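Local coordinates for protein dnab-like replicative helicase (Bacillus phage SPP1, PDB 3BH0) that probably unwinds duplex DNA at the phage replication fork in the 5'-3' direction, driven by ATP hydrolysis in its ATPase domain, at residues 181-193 and 216-229. Residues are numbered along the deposited sequence; the frame is centred on the assembly and turned at random.
Sequences KRVIVMIDYLQLL and MARELDVVVIALSQ
Strands 183-188 and 223-228 pair in parallel inside the central sheet of this P-loop ATPase domain, joined by helix 202-220 in a beta-alpha-beta crossover. Val185 N reaches Val223 O at 2.7 Å while its O accepts Ile225 N, one residue spanning two of the partner strand. Valine and isoleucine, branched at CB, suit extended backbone, and their apolar branches suit burial. On one face Ile184 CG2 meets Ile225 CD1 at 3.7 Å, while the Met186 chain bends at chi3 (86°) to lay CE on Ile225 CG2, 3.6 Å away; helix 81-93 covers this face. On the other, Ile187 CD1 packs on Val224 CG1 at 4.0 Å, under the crossover helix, and small Ala226 takes Leu190 CD1 against its methyl. Strand 183-188, apolar and ending near Asp188, resembles a Walker B motif; Asp188 OD1 lies beside Leu227 CD2. Leu190 N returns to Leu227 O, and Gln191, bent at chi2 (85°), turns its amide back: NE2 gives Ser228 OG a 2.8 Å bond nearly in the amide plane, better aligned than the longer one from Gln229 N, above the carbonyl plane of OE1. Apolar side chains thus seat the pair between two helices, while one amide ties turn 190-192 to the end of strand 223-228.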
loop_
_atom_site.group_PDB
_atom_site.type_symbol
_atom_site.label_atom_id
_atom_site.label_comp_id
_atom_site.label_asym_id
_atom_site.label_seq_id
_atom_site.Cartn_x
_atom_site.Cartn_y
_atom_site.Cartn_z
ATOM N N LYS A 181 -12.369 -7.514 12.897
ATOM C CA LYS A 181 -11.170 -7.398 12.075
ATOM C C LYS A 181 -10.953 -5.984 11.566
ATOM O O LYS A 181 -11.876 -5.344 11.060
ATOM C CB LYS A 181 -11.235 -8.369 10.898
ATOM C CG LYS A 181 -11.473 -9.818 11.269
ATOM C CD LYS A 181 -10.184 -10.516 11.658
ATOM C CE LYS A 181 -10.338 -12.015 11.505
ATOM N NZ LYS A 181 -10.415 -12.430 10.066
ATOM N N ARG A 182 -9.726 -5.504 11.706
ATOM C CA ARG A 182 -9.322 -4.258 11.066
ATOM C C ARG A 182 -9.141 -4.467 9.557
ATOM O O ARG A 182 -8.347 -5.317 9.140
ATOM C CB ARG A 182 -8.068 -3.671 11.735
ATOM C CG ARG A 182 -7.360 -4.606 12.711
ATOM C CD ARG A 182 -6.235 -3.907 13.466
ATOM N NE ARG A 182 -4.994 -4.665 13.332
ATOM C CZ ARG A 182 -3.890 -4.465 14.043
ATOM N NH1 ARG A 182 -3.848 -3.526 14.973
ATOM N NH2 ARG A 182 -2.819 -5.214 13.818
ATOM N N VAL A 183 -9.935 -3.726 8.774
ATOM C CA VAL A 183 -9.945 -3.739 7.302
ATOM C C VAL A 183 -8.929 -2.735 6.746
ATOM O O VAL A 183 -8.755 -1.642 7.292
ATOM C CB VAL A 183 -11.365 -3.390 6.752
ATOM C CG1 VAL A 183 -11.406 -3.352 5.225
ATOM C CG2 VAL A 183 -12.407 -4.370 7.266
ATOM N N ILE A 184 -8.258 -3.106 5.655
ATOM C CA ILE A 184 -7.296 -2.211 5.014
ATOM C C ILE A 184 -7.692 -2.049 3.556
ATOM O O ILE A 184 -7.784 -3.029 2.829
ATOM C CB ILE A 184 -5.854 -2.748 5.141
ATOM C CG1 ILE A 184 -5.492 -2.945 6.613
ATOM C CG2 ILE A 184 -4.839 -1.807 4.435
ATOM C CD1 ILE A 184 -5.085 -4.348 6.950
ATOM N N VAL A 185 -7.939 -0.816 3.132
ATOM C CA VAL A 185 -8.373 -0.561 1.755
ATOM C C VAL A 185 -7.188 -0.108 0.900
ATOM O O VAL A 185 -6.679 0.991 1.079
ATOM C CB VAL A 185 -9.545 0.459 1.722
ATOM C CG1 VAL A 185 -10.106 0.636 0.316
ATOM C CG2 VAL A 185 -10.647 0.005 2.693
ATOM N N MET A 186 -6.739 -0.979 -0.005
ATOM C CA MET A 186 -5.639 -0.656 -0.921
ATOM C C MET A 186 -6.196 -0.251 -2.271
ATOM O O MET A 186 -7.017 -0.966 -2.849
ATOM C CB MET A 186 -4.698 -1.843 -1.127
ATOM C CG MET A 186 -3.891 -2.265 0.078
ATOM S SD MET A 186 -2.312 -3.016 -0.412
ATOM C CE MET A 186 -1.294 -1.548 -0.589
ATOM N N ILE A 187 -5.742 0.883 -2.792
ATOM C CA ILE A 187 -6.234 1.335 -4.081
ATOM C C ILE A 187 -5.130 1.358 -5.154
ATOM O O ILE A 187 -4.242 2.223 -5.121
ATOM C CB ILE A 187 -6.999 2.661 -3.941
ATOM C CG1 ILE A 187 -8.031 2.511 -2.806
ATOM C CG2 ILE A 187 -7.652 3.066 -5.285
ATOM C CD1 ILE A 187 -8.592 3.769 -2.270
ATOM N N ASP A 188 -5.167 0.392 -6.086
ATOM C CA ASP A 188 -4.193 0.424 -7.192
ATOM C C ASP A 188 -4.471 1.580 -8.088
ATOM O O ASP A 188 -5.145 1.535 -9.120
ATOM C CB ASP A 188 -3.954 -0.860 -7.982
ATOM C CG ASP A 188 -2.688 -0.760 -8.900
ATOM O OD1 ASP A 188 -2.070 0.342 -9.027
ATOM O OD2 ASP A 188 -2.315 -1.783 -9.511
ATOM N N TYR A 189 -3.892 2.627 -7.544
ATOM C CA TYR A 189 -3.664 3.937 -8.042
ATOM C C TYR A 189 -4.820 4.883 -8.175
ATOM O O TYR A 189 -5.801 4.637 -8.871
ATOM C CB TYR A 189 -2.410 4.042 -8.939
ATOM C CG TYR A 189 -2.503 4.497 -10.356
ATOM C CD1 TYR A 189 -2.499 5.855 -10.664
ATOM C CD2 TYR A 189 -2.448 3.573 -11.402
ATOM C CE1 TYR A 189 -2.520 6.284 -11.978
ATOM C CE2 TYR A 189 -2.457 3.996 -12.728
ATOM C CZ TYR A 189 -2.495 5.345 -13.002
ATOM O OH TYR A 189 -2.525 5.758 -14.303
ATOM N N LEU A 190 -4.653 5.939 -7.384
ATOM C CA LEU A 190 -5.644 6.906 -7.028
ATOM C C LEU A 190 -6.149 7.709 -8.210
ATOM O O LEU A 190 -7.332 8.009 -8.277
ATOM C CB LEU A 190 -5.058 7.834 -5.950
ATOM C CG LEU A 190 -5.820 9.059 -5.423
ATOM C CD1 LEU A 190 -5.502 9.226 -3.949
ATOM C CD2 LEU A 190 -5.486 10.339 -6.196
ATOM N N GLN A 191 -5.254 8.028 -9.137
ATOM C CA GLN A 191 -5.552 8.963 -10.222
ATOM C C GLN A 191 -6.369 8.316 -11.331
ATOM O O GLN A 191 -6.670 8.959 -12.341
ATOM C CB GLN A 191 -4.266 9.572 -10.798
ATOM C CG GLN A 191 -3.570 10.573 -9.872
ATOM C CD GLN A 191 -2.630 9.917 -8.847
ATOM O OE1 GLN A 191 -2.421 8.698 -8.843
ATOM N NE2 GLN A 191 -2.055 10.743 -7.978
ATOM N N LEU A 192 -6.709 7.050 -11.118
ATOM C CA LEU A 192 -7.588 6.281 -11.977
ATOM C C LEU A 192 -9.036 6.277 -11.454
ATOM O O LEU A 192 -9.965 5.876 -12.169
ATOM C CB LEU A 192 -7.071 4.827 -12.066
ATOM C CG LEU A 192 -6.551 4.272 -13.400
ATOM C CD1 LEU A 192 -5.630 5.256 -14.091
ATOM C CD2 LEU A 192 -5.867 2.915 -13.239
ATOM N N LEU A 193 -9.223 6.713 -10.209
ATOM C CA LEU A 193 -10.549 6.695 -9.579
ATOM C C LEU A 193 -11.523 7.626 -10.298
ATOM O O LEU A 193 -11.130 8.672 -10.799
ATOM C CB LEU A 193 -10.463 7.060 -8.092
ATOM C CG LEU A 193 -9.873 6.013 -7.144
ATOM C CD1 LEU A 193 -9.551 6.605 -5.776
ATOM C CD2 LEU A 193 -10.781 4.806 -6.999
ATOM N N MET A 216 -13.435 8.725 4.451
ATOM C CA MET A 216 -13.748 7.301 4.483
ATOM C C MET A 216 -12.889 6.523 5.485
ATOM O O MET A 216 -13.411 5.715 6.254
ATOM C CB MET A 216 -13.608 6.689 3.091
ATOM C CG MET A 216 -13.866 5.178 3.060
ATOM S SD MET A 216 -13.800 4.495 1.397
ATOM C CE MET A 216 -12.022 4.456 1.131
ATOM N N ALA A 217 -11.575 6.757 5.465
ATOM C CA ALA A 217 -10.658 6.148 6.428
ATOM C C ALA A 217 -11.159 6.405 7.847
ATOM O O ALA A 217 -11.273 5.484 8.658
ATOM C CB ALA A 217 -9.244 6.707 6.244
ATOM N N ARG A 218 -11.460 7.677 8.118
ATOM C CA ARG A 218 -11.944 8.141 9.420
ATOM C C ARG A 218 -13.353 7.627 9.767
ATOM O O ARG A 218 -13.546 7.024 10.822
ATOM C CB ARG A 218 -11.904 9.679 9.471
ATOM C CG ARG A 218 -10.500 10.260 9.587
ATOM C CD ARG A 218 -10.126 10.604 11.030
ATOM N NE ARG A 218 -10.785 11.846 11.423
ATOM C CZ ARG A 218 -11.568 12.003 12.487
ATOM N NH1 ARG A 218 -11.773 11.015 13.351
ATOM N NH2 ARG A 218 -12.111 13.185 12.695
ATOM N N GLU A 219 -14.312 7.863 8.871
ATOM C CA GLU A 219 -15.744 7.610 9.125
ATOM C C GLU A 219 -16.055 6.125 9.230
ATOM O O GLU A 219 -16.870 5.723 10.055
ATOM C CB GLU A 219 -16.626 8.287 8.059
ATOM C CG GLU A 219 -18.054 8.591 8.500
ATOM C CD GLU A 219 -18.570 9.962 8.000
ATOM O OE1 GLU A 219 -18.569 10.205 6.766
ATOM O OE2 GLU A 219 -18.988 10.798 8.853
ATOM N N LEU A 220 -15.399 5.308 8.407
ATOM C CA LEU A 220 -15.557 3.848 8.497
ATOM C C LEU A 220 -14.537 3.182 9.418
ATOM O O LEU A 220 -14.658 2.003 9.726
ATOM C CB LEU A 220 -15.556 3.187 7.108
ATOM C CG LEU A 220 -16.539 3.742 6.074
ATOM C CD1 LEU A 220 -16.433 2.951 4.760
ATOM C CD2 LEU A 220 -17.981 3.747 6.632
ATOM N N ASP A 221 -13.537 3.938 9.861
ATOM C CA ASP A 221 -12.536 3.422 10.805
ATOM C C ASP A 221 -11.636 2.353 10.156
ATOM O O ASP A 221 -11.387 1.282 10.726
ATOM C CB ASP A 221 -13.215 2.899 12.100
ATOM C CG ASP A 221 -12.270 2.864 13.299
ATOM O OD1 ASP A 221 -11.311 3.675 13.365
ATOM O OD2 ASP A 221 -12.502 2.012 14.187
ATOM N N VAL A 222 -11.129 2.667 8.965
ATOM C CA VAL A 222 -10.225 1.760 8.244
ATOM C C VAL A 222 -8.890 2.417 7.886
ATOM O O VAL A 222 -8.775 3.643 7.883
ATOM C CB VAL A 222 -10.884 1.179 6.949
ATOM C CG1 VAL A 222 -12.064 0.254 7.311
ATOM C CG2 VAL A 222 -11.311 2.294 5.963
ATOM N N VAL A 223 -7.883 1.592 7.599
ATOM C CA VAL A 223 -6.668 2.076 6.944
ATOM C C VAL A 223 -6.918 2.172 5.438
ATOM O O VAL A 223 -7.324 1.201 4.817
ATOM C CB VAL A 223 -5.448 1.167 7.208
ATOM C CG1 VAL A 223 -4.170 1.798 6.605
ATOM C CG2 VAL A 223 -5.274 0.927 8.713
ATOM N N VAL A 224 -6.712 3.351 4.867
ATOM C CA VAL A 224 -6.730 3.508 3.414
ATOM C C VAL A 224 -5.299 3.680 2.936
ATOM O O VAL A 224 -4.562 4.502 3.474
ATOM C CB VAL A 224 -7.606 4.684 2.971
ATOM C CG1 VAL A 224 -7.581 4.843 1.459
ATOM C CG2 VAL A 224 -9.042 4.459 3.461
ATOM N N ILE A 225 -4.911 2.841 1.975
ATOM C CA ILE A 225 -3.608 2.901 1.328
ATOM C C ILE A 225 -3.806 3.138 -0.176
ATOM O O ILE A 225 -4.225 2.240 -0.914
ATOM C CB ILE A 225 -2.748 1.633 1.577
ATOM C CG1 ILE A 225 -2.502 1.415 3.079
ATOM C CG2 ILE A 225 -1.416 1.776 0.899
ATOM C CD1 ILE A 225 -1.861 0.090 3.423
ATOM N N ALA A 226 -3.525 4.363 -0.612
ATOM C CA ALA A 226 -3.614 4.708 -2.005
ATOM C C ALA A 226 -2.228 4.814 -2.659
ATOM O O ALA A 226 -1.335 5.538 -2.186
ATOM C CB ALA A 226 -4.418 6.001 -2.195
ATOM N N LEU A 227 -2.066 4.056 -3.742
ATOM C CA LEU A 227 -0.954 4.194 -4.660
ATOM C C LEU A 227 -1.186 5.437 -5.518
ATOM O O LEU A 227 -2.319 5.750 -5.880
ATOM C CB LEU A 227 -0.817 2.938 -5.541
ATOM C CG LEU A 227 0.037 1.787 -5.010
ATOM C CD1 LEU A 227 -0.473 1.302 -3.667
ATOM C CD2 LEU A 227 0.104 0.624 -5.992
ATOM N N SER A 228 -0.097 6.126 -5.844
ATOM C CA SER A 228 -0.160 7.375 -6.566
ATOM C C SER A 228 1.030 7.513 -7.495
ATOM O O SER A 228 2.164 7.160 -7.150
ATOM C CB SER A 228 -0.197 8.557 -5.593
ATOM O OG SER A 228 0.004 9.778 -6.284
ATOM N N GLN A 229 0.764 8.047 -8.674
ATOM C CA GLN A 229 1.801 8.301 -9.647
ATOM C C GLN A 229 2.499 9.577 -9.227
ATOM O O GLN A 229 2.081 10.217 -8.267
ATOM C CB GLN A 229 1.191 8.405 -11.054
ATOM C CG GLN A 229 0.371 9.675 -11.356
ATOM C CD GLN A 229 -0.533 9.514 -12.612
ATOM O OE1 GLN A 229 -0.359 8.595 -13.404
ATOM N NE2 GLN A 229 -1.493 10.407 -12.772
#